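Local coordinates for melanin biosynthesis protein TyrA, putative (Shewanella oneidensis, PDB 2IIZ), which binds heme b and, as a member of the dye-decolorizing peroxidase family, probably acts as a peroxidase, at residues Q184-N189 with K270-M275; G206-K209 with E214-S217; E218-P221 with H225-R228. All coordinates share one frame; numbering follows the deposited sequence.

Interaction 1: residues Q184-N189 with K270-M275; sequences QKYAHN and KMLHSM. With HEM (protoporphyrin IX containing Fe), chain C.
L272 and Q184 meet beside the heme, where a helix faces a strand. The touching is done by the methyl L272 CD1, 3.6 Å from Q184 OE1 and 4.0 Å from Y186 OH. The leucine CG is anti to the backbone N (chi1 -174°), which sends this branch across to the strand. Q184 and Y186 come from the same side of the strand, two residues apart. Y186 OH donates a short hydrogen bond to Q184 OE1, 2.5 Å long. The hydroxyl stands above the amide carbonyl plane, about 49° out of it. This bond gives the oxygen of this buried residue a polar partner and ties the two strand residues together. The leucine methyl packs against their polar ends without bonding to them.

The heme methyl HEM CMC is 3.1 Å from Y186 OH. The vinyl carbon CAB sits over one face of the Y186 ring, toward its rim. M275, a selenomethionine, comes from the helix and bends at its last torsion. Its SE lies 3.6 Å from HEM C2C, and its CE is 4.1 Å from Y186 OH. Y186 and Q184 line the methyl and vinyl edge of the heme, and M275 covers part of pyrrole C from the axial histidine side.

Strand 179-188 runs between strands 291-301 and 254-262 of a large antiparallel sheet. Y186 packs on A293 of the former and F258 of the latter. The axes of strand 184-188 and helix 270-275 come no closer than 14.4 Å, so the contact is made by side-chain ends alone, with the heme beside them.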
loop_
_atom_site.group_PDB
_atom_site.type_symbol
_atom_site.label_atom_id
_atom_site.label_comp_id
_atom_site.label_asym_id
_atom_site.label_seq_id
_atom_site.Cartn_x
_atom_site.Cartn_y
_atom_site.Cartn_z
ATOM N N GLN A 184 -14.335 -11.863 -1.602
ATOM C CA GLN A 184 -13.751 -12.686 -0.548
ATOM C C GLN A 184 -12.323 -12.227 -0.356
ATOM O O GLN A 184 -11.541 -12.263 -1.294
ATOM C CB GLN A 184 -13.738 -14.166 -0.937
ATOM C CG GLN A 184 -15.105 -14.818 -1.090
ATOM C CD GLN A 184 -15.006 -16.345 -1.065
ATOM O OE1 GLN A 184 -14.742 -16.977 -2.092
ATOM N NE2 GLN A 184 -15.207 -16.938 0.118
ATOM N N LYS A 185 -11.986 -11.794 0.851
ATOM C CA LYS A 185 -10.599 -11.487 1.178
ATOM C C LYS A 185 -9.923 -12.784 1.612
ATOM O O LYS A 185 -10.182 -13.273 2.720
ATOM C CB LYS A 185 -10.493 -10.457 2.312
ATOM C CG LYS A 185 -9.033 -9.991 2.562
ATOM C CD LYS A 185 -8.934 -8.887 3.600
ATOM C CE LYS A 185 -8.943 -9.429 5.020
ATOM N NZ LYS A 185 -8.690 -8.353 6.027
ATOM N N TYR A 186 -9.070 -13.323 0.728
ATOM C CA TYR A 186 -8.317 -14.556 0.974
ATOM C C TYR A 186 -6.917 -14.255 1.529
ATOM O O TYR A 186 -6.092 -13.606 0.872
ATOM C CB TYR A 186 -8.193 -15.396 -0.302
ATOM C CG TYR A 186 -9.423 -16.217 -0.686
ATOM C CD1 TYR A 186 -9.603 -17.489 -0.198
ATOM C CD2 TYR A 186 -10.383 -15.718 -1.540
ATOM C CE1 TYR A 186 -10.727 -18.262 -0.548
ATOM C CE2 TYR A 186 -11.520 -16.475 -1.901
ATOM C CZ TYR A 186 -11.678 -17.746 -1.398
ATOM O OH TYR A 186 -12.778 -18.506 -1.737
ATOM N N ALA A 187 -6.668 -14.737 2.745
ATOM C CA ALA A 187 -5.366 -14.654 3.391
ATOM C C ALA A 187 -4.621 -15.971 3.111
ATOM O O ALA A 187 -5.009 -17.030 3.604
ATOM C CB ALA A 187 -5.531 -14.439 4.889
ATOM N N HIS A 188 -3.557 -15.895 2.315
ATOM C CA HIS A 188 -2.805 -17.076 1.930
ATOM C C HIS A 188 -1.859 -17.423 3.074
ATOM O O HIS A 188 -1.375 -16.527 3.779
ATOM C CB HIS A 188 -1.963 -16.810 0.664
ATOM C CG HIS A 188 -2.759 -16.601 -0.585
ATOM N ND1 HIS A 188 -4.131 -16.713 -0.630
ATOM C CD2 HIS A 188 -2.363 -16.301 -1.847
ATOM C CE1 HIS A 188 -4.550 -16.477 -1.866
ATOM N NE2 HIS A 188 -3.495 -16.229 -2.625
ATOM N N ASN A 189 -1.609 -18.720 3.248
ATOM C CA ASN A 189 -0.516 -19.222 4.073
ATOM C C ASN A 189 0.677 -19.511 3.156
ATOM O O ASN A 189 0.878 -20.634 2.677
ATOM C CB ASN A 189 -0.970 -20.482 4.822
ATOM C CG ASN A 189 0.026 -20.942 5.874
ATOM O OD1 ASN A 189 1.139 -20.412 5.987
ATOM N ND2 ASN A 189 -0.376 -21.943 6.659
ATOM N N LYS A 270 -22.486 -21.662 -7.029
ATOM C CA LYS A 270 -22.222 -22.993 -7.533
ATOM C C LYS A 270 -20.714 -23.320 -7.558
ATOM O O LYS A 270 -20.315 -24.426 -7.191
ATOM C CB LYS A 270 -22.847 -23.137 -8.918
ATOM C CG LYS A 270 -24.377 -23.260 -8.885
ATOM C CD LYS A 270 -25.007 -22.933 -10.235
ATOM C CE LYS A 270 -26.363 -23.659 -10.434
ATOM N NZ LYS A 270 -27.172 -23.694 -9.182
HETATM N N MSE A 271 -19.886 -22.365 -7.980
HETATM C CA MSE A 271 -18.425 -22.564 -7.980
HETATM C C MSE A 271 -17.904 -22.742 -6.574
HETATM O O MSE A 271 -17.121 -23.638 -6.322
HETATM C CB MSE A 271 -17.688 -21.392 -8.635
HETATM C CG MSE A 271 -17.694 -21.454 -10.142
HETATM SE SE MSE A 271 -17.324 -19.741 -10.972
HETATM C CE MSE A 271 -17.423 -20.232 -12.745
ATOM N N LEU A 272 -18.344 -21.887 -5.660
ATOM C CA LEU A 272 -17.875 -21.932 -4.291
ATOM C C LEU A 272 -18.300 -23.233 -3.602
ATOM O O LEU A 272 -17.519 -23.859 -2.881
ATOM C CB LEU A 272 -18.416 -20.743 -3.539
ATOM C CG LEU A 272 -17.891 -20.562 -2.123
ATOM C CD1 LEU A 272 -16.429 -20.148 -2.155
ATOM C CD2 LEU A 272 -18.760 -19.536 -1.337
ATOM N N HIS A 273 -19.539 -23.641 -3.827
ATOM C CA HIS A 273 -20.007 -24.918 -3.308
ATOM C C HIS A 273 -19.090 -26.037 -3.815
ATOM O O HIS A 273 -18.534 -26.802 -3.022
ATOM C CB HIS A 273 -21.455 -25.138 -3.728
ATOM C CG HIS A 273 -22.045 -26.411 -3.231
ATOM N ND1 HIS A 273 -21.552 -27.648 -3.591
ATOM C CD2 HIS A 273 -23.096 -26.644 -2.410
ATOM C CE1 HIS A 273 -22.273 -28.589 -3.007
ATOM N NE2 HIS A 273 -23.216 -28.006 -2.285
ATOM N N SER A 274 -18.924 -26.121 -5.132
ATOM C CA SER A 274 -17.997 -27.085 -5.732
ATOM C C SER A 274 -16.579 -27.039 -5.139
ATOM O O SER A 274 -15.916 -28.077 -5.076
ATOM C CB SER A 274 -17.924 -26.898 -7.246
ATOM O OG SER A 274 -16.779 -27.543 -7.758
HETATM N N MSE A 275 -16.115 -25.858 -4.713
HETATM C CA MSE A 275 -14.806 -25.750 -4.061
HETATM C C MSE A 275 -14.808 -26.277 -2.626
HETATM O O MSE A 275 -13.939 -27.053 -2.250
HETATM C CB MSE A 275 -14.322 -24.297 -4.018
HETATM C CG MSE A 275 -14.120 -23.637 -5.367
HETATM SE SE MSE A 275 -13.428 -21.864 -5.204
HETATM C CE MSE A 275 -12.303 -22.003 -3.752
HETATM C CHA HEM C . -9.053 -20.117 -12.342
HETATM C CHB HEM C . -6.431 -18.757 -8.537
HETATM C CHC HEM C . -10.386 -18.310 -5.884
HETATM C CHD HEM C . -13.055 -19.117 -9.786
HETATM C C1A HEM C . -7.991 -19.820 -11.529
HETATM C C2A HEM C . -6.596 -19.923 -11.903
HETATM C C3A HEM C . -5.881 -19.539 -10.830
HETATM C C4A HEM C . -6.798 -19.188 -9.778
HETATM C CMA HEM C . -4.351 -19.471 -10.696
HETATM C CAA HEM C . -6.070 -20.389 -13.282
HETATM C CBA HEM C . -5.878 -19.208 -14.255
HETATM C CGA HEM C . -7.202 -18.752 -14.829
HETATM O O1A HEM C . -7.709 -17.660 -14.435
HETATM O O2A HEM C . -7.769 -19.474 -15.694
HETATM C C1B HEM C . -7.277 -18.538 -7.495
HETATM C C2B HEM C . -6.860 -18.166 -6.160
HETATM C C3B HEM C . -7.968 -18.041 -5.419
HETATM C C4B HEM C . -9.094 -18.330 -6.275
HETATM C CMB HEM C . -5.381 -17.969 -5.754
HETATM C CAB HEM C . -8.126 -17.665 -3.938
HETATM C CBB HEM C . -7.228 -18.042 -3.039
HETATM C C1C HEM C . -11.442 -18.516 -6.715
HETATM C C2C HEM C . -12.816 -18.514 -6.290
HETATM C C3C HEM C . -13.569 -18.739 -7.370
HETATM C C4C HEM C . -12.671 -18.880 -8.500
HETATM C CMC HEM C . -13.239 -18.290 -4.829
HETATM C CAC HEM C . -15.103 -18.840 -7.473
HETATM C CBC HEM C . -15.944 -18.735 -6.435
HETATM C C1D HEM C . -12.237 -19.434 -10.836
HETATM C C2D HEM C . -12.697 -19.673 -12.179
HETATM C C3D HEM C . -11.447 -19.987 -12.978
HETATM C C4D HEM C . -10.365 -19.904 -12.032
HETATM C CMD HEM C . -14.156 -19.626 -12.681
HETATM C CAD HEM C . -11.331 -20.329 -14.473
HETATM C CBD HEM C . -11.296 -21.844 -14.598
HETATM C CGD HEM C . -11.484 -22.308 -16.023
HETATM O O1D HEM C . -10.468 -22.751 -16.644
HETATM O O2D HEM C . -12.637 -22.234 -16.520
HETATM N NA HEM C . -8.087 -19.369 -10.225
HETATM N NB HEM C . -8.651 -18.629 -7.538
HETATM N NC HEM C . -11.370 -18.737 -8.071
HETATM N ND HEM C . -10.864 -19.577 -10.784
HETATM FE FE HEM C . -9.711 -19.272 -9.091
#

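Interaction 2: residues G206-K209 with E214-S217; sequences GRTK and EYES
R207 and E214 are brought together by a bend in the arginine. Its CB leads away from the other segment, but the chain turns at chi3 (76°) and carries the guanidinium back over E214. In Y215, CG is beside the backbone N and anti to the carbonyl carbon (chi1 -78°). This places the ring against the backbone of G206 and R207.

The guanidinium rests on the aliphatic part of the glutamate. E214 CB lies over one of its faces, toward the rim, 3.5 Å from R207 NH1. The charged ends are less close. R207 NH1 and E214 OE1 form a long salt bridge of 3.8 Å, and the two planes are 34° apart. Stronger polar partners lie nearby: N212 accepts a hydrogen bond from R207 NE, and K220 pairs with E214 OE2. R207 also touches T154, E155 and the heme.

G206 fits under the tyrosine. Its CA is 4.1 Å from the centroid of the Y215 ring, almost on the ring normal, in a CH-pi contact. The backbone adds a nearly straight hydrogen bond of 3.1 Å from Y215 N to G206 O. It accompanies a single beta bridge between R207 and E214, where the CA atoms are 4.5 Å apart. T208 CG2 reaches Y215 CE1 at 4.4 Å. Its OG1 is bonded to I213 N inside the turn.

G206, the first residue past helix 198-205, has positive phi. A side chain here would be jammed against the preceding carbonyl oxygen. Y215 OH reaches back to D203 of that helix, and the ring touches E202. The contact thus pins the loop after helix 198-205 to the helix end, ahead of helix 225-228.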
loop_
_atom_site.group_PDB
_atom_site.type_symbol
_atom_site.label_atom_id
_atom_site.label_comp_id
_atom_site.label_asym_id
_atom_site.label_seq_id
_atom_site.Cartn_x
_atom_site.Cartn_y
_atom_site.Cartn_z
ATOM N N GLY A 206 -3.928 -27.261 -11.385
ATOM C CA GLY A 206 -4.308 -27.896 -12.657
ATOM C C GLY A 206 -3.701 -27.207 -13.879
ATOM O O GLY A 206 -4.169 -27.392 -15.011
ATOM N N ARG A 207 -2.657 -26.406 -13.647
ATOM C CA ARG A 207 -1.866 -25.815 -14.726
ATOM C C ARG A 207 -0.393 -25.832 -14.322
ATOM O O ARG A 207 -0.093 -25.863 -13.131
ATOM C CB ARG A 207 -2.325 -24.380 -14.987
ATOM C CG ARG A 207 -3.812 -24.255 -15.271
ATOM C CD ARG A 207 -4.214 -22.827 -15.475
ATOM N NE ARG A 207 -3.812 -22.341 -16.782
ATOM C CZ ARG A 207 -4.595 -22.320 -17.858
ATOM N NH1 ARG A 207 -5.848 -22.759 -17.816
ATOM N NH2 ARG A 207 -4.116 -21.854 -18.998
ATOM N N THR A 208 0.523 -25.814 -15.297
ATOM C CA THR A 208 1.951 -25.680 -14.976
ATOM C C THR A 208 2.197 -24.250 -14.511
ATOM O O THR A 208 1.509 -23.334 -14.939
ATOM C CB THR A 208 2.882 -26.023 -16.155
ATOM O OG1 THR A 208 2.635 -25.148 -17.257
ATOM C CG2 THR A 208 2.670 -27.455 -16.594
ATOM N N LYS A 209 3.179 -24.075 -13.632
ATOM C CA LYS A 209 3.418 -22.785 -12.981
ATOM C C LYS A 209 3.951 -21.761 -13.972
ATOM O O LYS A 209 3.229 -20.839 -14.345
ATOM C CB LYS A 209 4.371 -22.947 -11.786
ATOM C CG LYS A 209 4.389 -21.755 -10.818
ATOM C CD LYS A 209 4.974 -22.143 -9.456
ATOM C CE LYS A 209 5.114 -20.938 -8.501
ATOM N NZ LYS A 209 5.555 -21.341 -7.116
ATOM N N GLU A 214 -2.414 -25.357 -19.421
ATOM C CA GLU A 214 -3.544 -26.069 -18.852
ATOM C C GLU A 214 -3.295 -27.552 -18.997
ATOM O O GLU A 214 -2.905 -27.994 -20.071
ATOM C CB GLU A 214 -4.844 -25.663 -19.564
ATOM C CG GLU A 214 -6.116 -26.286 -18.972
ATOM C CD GLU A 214 -7.425 -25.677 -19.497
ATOM O OE1 GLU A 214 -7.413 -24.911 -20.486
ATOM O OE2 GLU A 214 -8.480 -25.978 -18.900
ATOM N N TYR A 215 -3.505 -28.319 -17.926
ATOM C CA TYR A 215 -3.430 -29.791 -18.006
ATOM C C TYR A 215 -4.436 -30.335 -19.006
ATOM O O TYR A 215 -5.473 -29.727 -19.251
ATOM C CB TYR A 215 -3.760 -30.449 -16.661
ATOM C CG TYR A 215 -2.682 -30.455 -15.593
ATOM C CD1 TYR A 215 -1.610 -29.570 -15.619
ATOM C CD2 TYR A 215 -2.756 -31.366 -14.537
ATOM C CE1 TYR A 215 -0.636 -29.602 -14.610
ATOM C CE2 TYR A 215 -1.797 -31.399 -13.536
ATOM C CZ TYR A 215 -0.746 -30.521 -13.574
ATOM O OH TYR A 215 0.194 -30.567 -12.576
ATOM N N GLU A 216 -4.138 -31.488 -19.587
ATOM C CA GLU A 216 -5.156 -32.184 -20.361
ATOM C C GLU A 216 -6.262 -32.688 -19.418
ATOM O O GLU A 216 -6.004 -33.019 -18.254
ATOM C CB GLU A 216 -4.552 -33.339 -21.173
ATOM C CG GLU A 216 -3.600 -32.895 -22.300
ATOM C CD GLU A 216 -4.281 -32.029 -23.373
ATOM O OE1 GLU A 216 -5.402 -32.377 -23.817
ATOM O OE2 GLU A 216 -3.686 -31.001 -23.771
ATOM N N SER A 217 -7.489 -32.737 -19.935
ATOM C CA SER A 217 -8.670 -33.168 -19.170
ATOM C C SER A 217 -8.399 -34.393 -18.311
ATOM O O SER A 217 -8.579 -34.378 -17.093
ATOM C CB SER A 217 -9.824 -33.489 -20.122
ATOM O OG SER A 217 -10.367 -32.305 -20.669
#

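Interaction 3: residues E218-P221 with H225-R228; sequences EDKP and HIKR. With HEM (protoporphyrin IX containing Fe), chain C; IPA (isopropyl alcohol), chain F.
K220 and the buried I226 make the tight side of this contact. The extended lysine crosses the isoleucine, and K220 NZ ends 3.6 Å from I226 CG2. I226 is wedged between this lysine and the heme. Its CG1 is anti to the carbonyl carbon (chi1 -54°), and CD1 reaches the porphyrin, 3.3 Å from HEM CHA. Its other branch, CG2, lies 3.4 Å from the propionate oxygen HEM O1D. With an alanine here, both outer methyls are gone, which would probably open a gap between the K220 amine and the heme and bare that edge of the porphyrin.

The other side is looser, with P221 and K227 partly exposed. P221 O lies 3.5 Å from K227 CB, but K220 CB and K227 CD are only loosely apposed, at 4.5 Å. E218 O accepts a hydrogen bond from an isopropyl alcohol, probably from the crystallisation liquor.

H225 takes no part in the loop contact; its NE2 binds the heme iron at 2.1 Å as the axial ligand. Its ND1 is hydrogen-bonded to D285. Outside the segment pair, K220 NZ forms a salt bridge with E214. NZ is also 5.1 Å from HEM O1D, and its charge, shared with E214, may slightly favour an ionised propionate.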
loop_
_atom_site.group_PDB
_atom_site.type_symbol
_atom_site.label_atom_id
_atom_site.label_comp_id
_atom_site.label_asym_id
_atom_site.label_seq_id
_atom_site.Cartn_x
_atom_site.Cartn_y
_atom_site.Cartn_z
ATOM N N GLU A 218 -7.960 -35.448 -18.979
ATOM C CA GLU A 218 -7.666 -36.723 -18.346
ATOM C C GLU A 218 -6.599 -36.615 -17.240
ATOM O O GLU A 218 -6.555 -37.446 -16.329
ATOM C CB GLU A 218 -7.276 -37.765 -19.423
ATOM C CG GLU A 218 -6.008 -37.440 -20.264
ATOM C CD GLU A 218 -6.249 -36.525 -21.488
ATOM O OE1 GLU A 218 -7.197 -35.701 -21.492
ATOM O OE2 GLU A 218 -5.466 -36.632 -22.457
ATOM N N ASP A 219 -5.749 -35.590 -17.321
ATOM C CA ASP A 219 -4.667 -35.383 -16.352
ATOM C C ASP A 219 -5.037 -34.490 -15.167
ATOM O O ASP A 219 -4.406 -34.601 -14.114
ATOM C CB ASP A 219 -3.432 -34.824 -17.060
ATOM C CG ASP A 219 -2.898 -35.773 -18.116
ATOM O OD1 ASP A 219 -2.826 -36.991 -17.844
ATOM O OD2 ASP A 219 -2.549 -35.307 -19.220
ATOM N N LYS A 220 -6.043 -33.624 -15.342
ATOM C CA LYS A 220 -6.571 -32.757 -14.263
ATOM C C LYS A 220 -7.063 -33.599 -13.086
ATOM O O LYS A 220 -8.005 -34.395 -13.258
ATOM C CB LYS A 220 -7.751 -31.886 -14.751
ATOM C CG LYS A 220 -7.389 -30.613 -15.515
ATOM C CD LYS A 220 -8.639 -29.860 -15.999
ATOM C CE LYS A 220 -8.282 -28.734 -16.986
ATOM N NZ LYS A 220 -9.378 -27.726 -17.172
ATOM N N PRO A 221 -6.436 -33.436 -11.898
ATOM C CA PRO A 221 -6.941 -34.135 -10.721
ATOM C C PRO A 221 -8.285 -33.584 -10.273
ATOM O O PRO A 221 -8.525 -32.378 -10.375
ATOM C CB PRO A 221 -5.869 -33.893 -9.651
ATOM C CG PRO A 221 -4.730 -33.207 -10.326
ATOM C CD PRO A 221 -5.248 -32.618 -11.585
ATOM N N HIS A 225 -7.999 -26.888 -8.421
ATOM C CA HIS A 225 -8.800 -25.659 -8.500
ATOM C C HIS A 225 -9.618 -25.518 -9.791
ATOM O O HIS A 225 -10.801 -25.213 -9.729
ATOM C CB HIS A 225 -7.926 -24.401 -8.333
ATOM C CG HIS A 225 -8.711 -23.145 -8.135
ATOM N ND1 HIS A 225 -9.840 -23.086 -7.346
ATOM C CD2 HIS A 225 -8.529 -21.896 -8.621
ATOM C CE1 HIS A 225 -10.321 -21.856 -7.359
ATOM N NE2 HIS A 225 -9.542 -21.110 -8.125
ATOM N N ILE A 226 -8.979 -25.739 -10.937
ATOM C CA ILE A 226 -9.578 -25.519 -12.278
ATOM C C ILE A 226 -10.599 -26.603 -12.665
ATOM O O ILE A 226 -11.484 -26.374 -13.513
ATOM C CB ILE A 226 -8.458 -25.505 -13.383
ATOM C CG1 ILE A 226 -7.380 -24.499 -13.050
ATOM C CG2 ILE A 226 -8.983 -25.151 -14.737
ATOM C CD1 ILE A 226 -7.897 -23.208 -12.583
ATOM N N LYS A 227 -10.468 -27.777 -12.066
ATOM C CA LYS A 227 -11.408 -28.857 -12.322
ATOM C C LYS A 227 -12.681 -28.522 -11.572
ATOM O O LYS A 227 -13.779 -28.754 -12.057
ATOM C CB LYS A 227 -10.829 -30.201 -11.842
ATOM C CG LYS A 227 -11.701 -31.436 -12.137
ATOM C CD LYS A 227 -12.051 -31.547 -13.608
ATOM C CE LYS A 227 -12.516 -32.948 -13.964
ATOM N NZ LYS A 227 -12.743 -33.114 -15.438
ATOM N N ARG A 228 -12.502 -27.953 -10.383
ATOM C CA ARG A 228 -13.588 -27.710 -9.439
ATOM C C ARG A 228 -14.449 -26.514 -9.817
ATOM O O ARG A 228 -15.650 -26.503 -9.570
ATOM C CB ARG A 228 -12.997 -27.464 -8.046
ATOM C CG ARG A 228 -12.328 -28.682 -7.395
ATOM C CD ARG A 228 -13.333 -29.614 -6.777
ATOM N NE ARG A 228 -13.856 -30.557 -7.776
ATOM C CZ ARG A 228 -15.129 -30.674 -8.119
ATOM N NH1 ARG A 228 -16.058 -29.922 -7.564
ATOM N NH2 ARG A 228 -15.474 -31.549 -9.032
HETATM C CHA HEM C . -9.053 -20.117 -12.342
HETATM C CHB HEM C . -6.431 -18.757 -8.537
HETATM C CHC HEM C . -10.386 -18.310 -5.884
HETATM C CHD HEM C . -13.055 -19.117 -9.786
HETATM C C1A HEM C . -7.991 -19.820 -11.529
HETATM C C2A HEM C . -6.596 -19.923 -11.903
HETATM C C3A HEM C . -5.881 -19.539 -10.830
HETATM C C4A HEM C . -6.798 -19.188 -9.778
HETATM C CMA HEM C . -4.351 -19.471 -10.696
HETATM C CAA HEM C . -6.070 -20.389 -13.282
HETATM C CBA HEM C . -5.878 -19.208 -14.255
HETATM C CGA HEM C . -7.202 -18.752 -14.829
HETATM O O1A HEM C . -7.709 -17.660 -14.435
HETATM O O2A HEM C . -7.769 -19.474 -15.694
HETATM C C1B HEM C . -7.277 -18.538 -7.495
HETATM C C2B HEM C . -6.860 -18.166 -6.160
HETATM C C3B HEM C . -7.968 -18.041 -5.419
HETATM C C4B HEM C . -9.094 -18.330 -6.275
HETATM C CMB HEM C . -5.381 -17.969 -5.754
HETATM C CAB HEM C . -8.126 -17.665 -3.938
HETATM C CBB HEM C . -7.228 -18.042 -3.039
HETATM C C1C HEM C . -11.442 -18.516 -6.715
HETATM C C2C HEM C . -12.816 -18.514 -6.290
HETATM C C3C HEM C . -13.569 -18.739 -7.370
HETATM C C4C HEM C . -12.671 -18.880 -8.500
HETATM C CMC HEM C . -13.239 -18.290 -4.829
HETATM C CAC HEM C . -15.103 -18.840 -7.473
HETATM C CBC HEM C . -15.944 -18.735 -6.435
HETATM C C1D HEM C . -12.237 -19.434 -10.836
HETATM C C2D HEM C . -12.697 -19.673 -12.179
HETATM C C3D HEM C . -11.447 -19.987 -12.978
HETATM C C4D HEM C . -10.365 -19.904 -12.032
HETATM C CMD HEM C . -14.156 -19.626 -12.681
HETATM C CAD HEM C . -11.331 -20.329 -14.473
HETATM C CBD HEM C . -11.296 -21.844 -14.598
HETATM C CGD HEM C . -11.484 -22.308 -16.023
HETATM O O1D HEM C . -10.468 -22.751 -16.644
HETATM O O2D HEM C . -12.637 -22.234 -16.520
HETATM N NA HEM C . -8.087 -19.369 -10.225
HETATM N NB HEM C . -8.651 -18.629 -7.538
HETATM N NC HEM C . -11.370 -18.737 -8.071
HETATM N ND HEM C . -10.864 -19.577 -10.784
HETATM FE FE HEM C . -9.711 -19.272 -9.091
HETATM C C1 IPA F . -7.913 -37.959 -12.219
HETATM C C2 IPA F . -6.402 -38.160 -12.434
HETATM C C3 IPA F . -5.546 -37.684 -11.253
HETATM O O2 IPA F . -5.962 -37.492 -13.599
#

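Interactions 1 and 3 both touch the heme, with centres 16 Å apart. M275 SE packs on H225 CE1 at 3.8 Å, and S274 OG is close to R228 O, probably hydrogen-bonded. Helix 266-276 thus packs against the short helix that carries the axial histidine. Interactions 2 and 3 follow one another along the chain, from the loop after helix 198-205 into helix 225-228, with centres 8 Å apart. The salt bridge from K220 NZ to E214 OE2, 2.6 Å, joins them, and R207 CG meets I226 CG1 at 4.2 Å. Interactions 1 and 2 do not touch; their nearest atoms are about 11 Å apart. R207 still reaches the heme, so all three contribute to its surroundings.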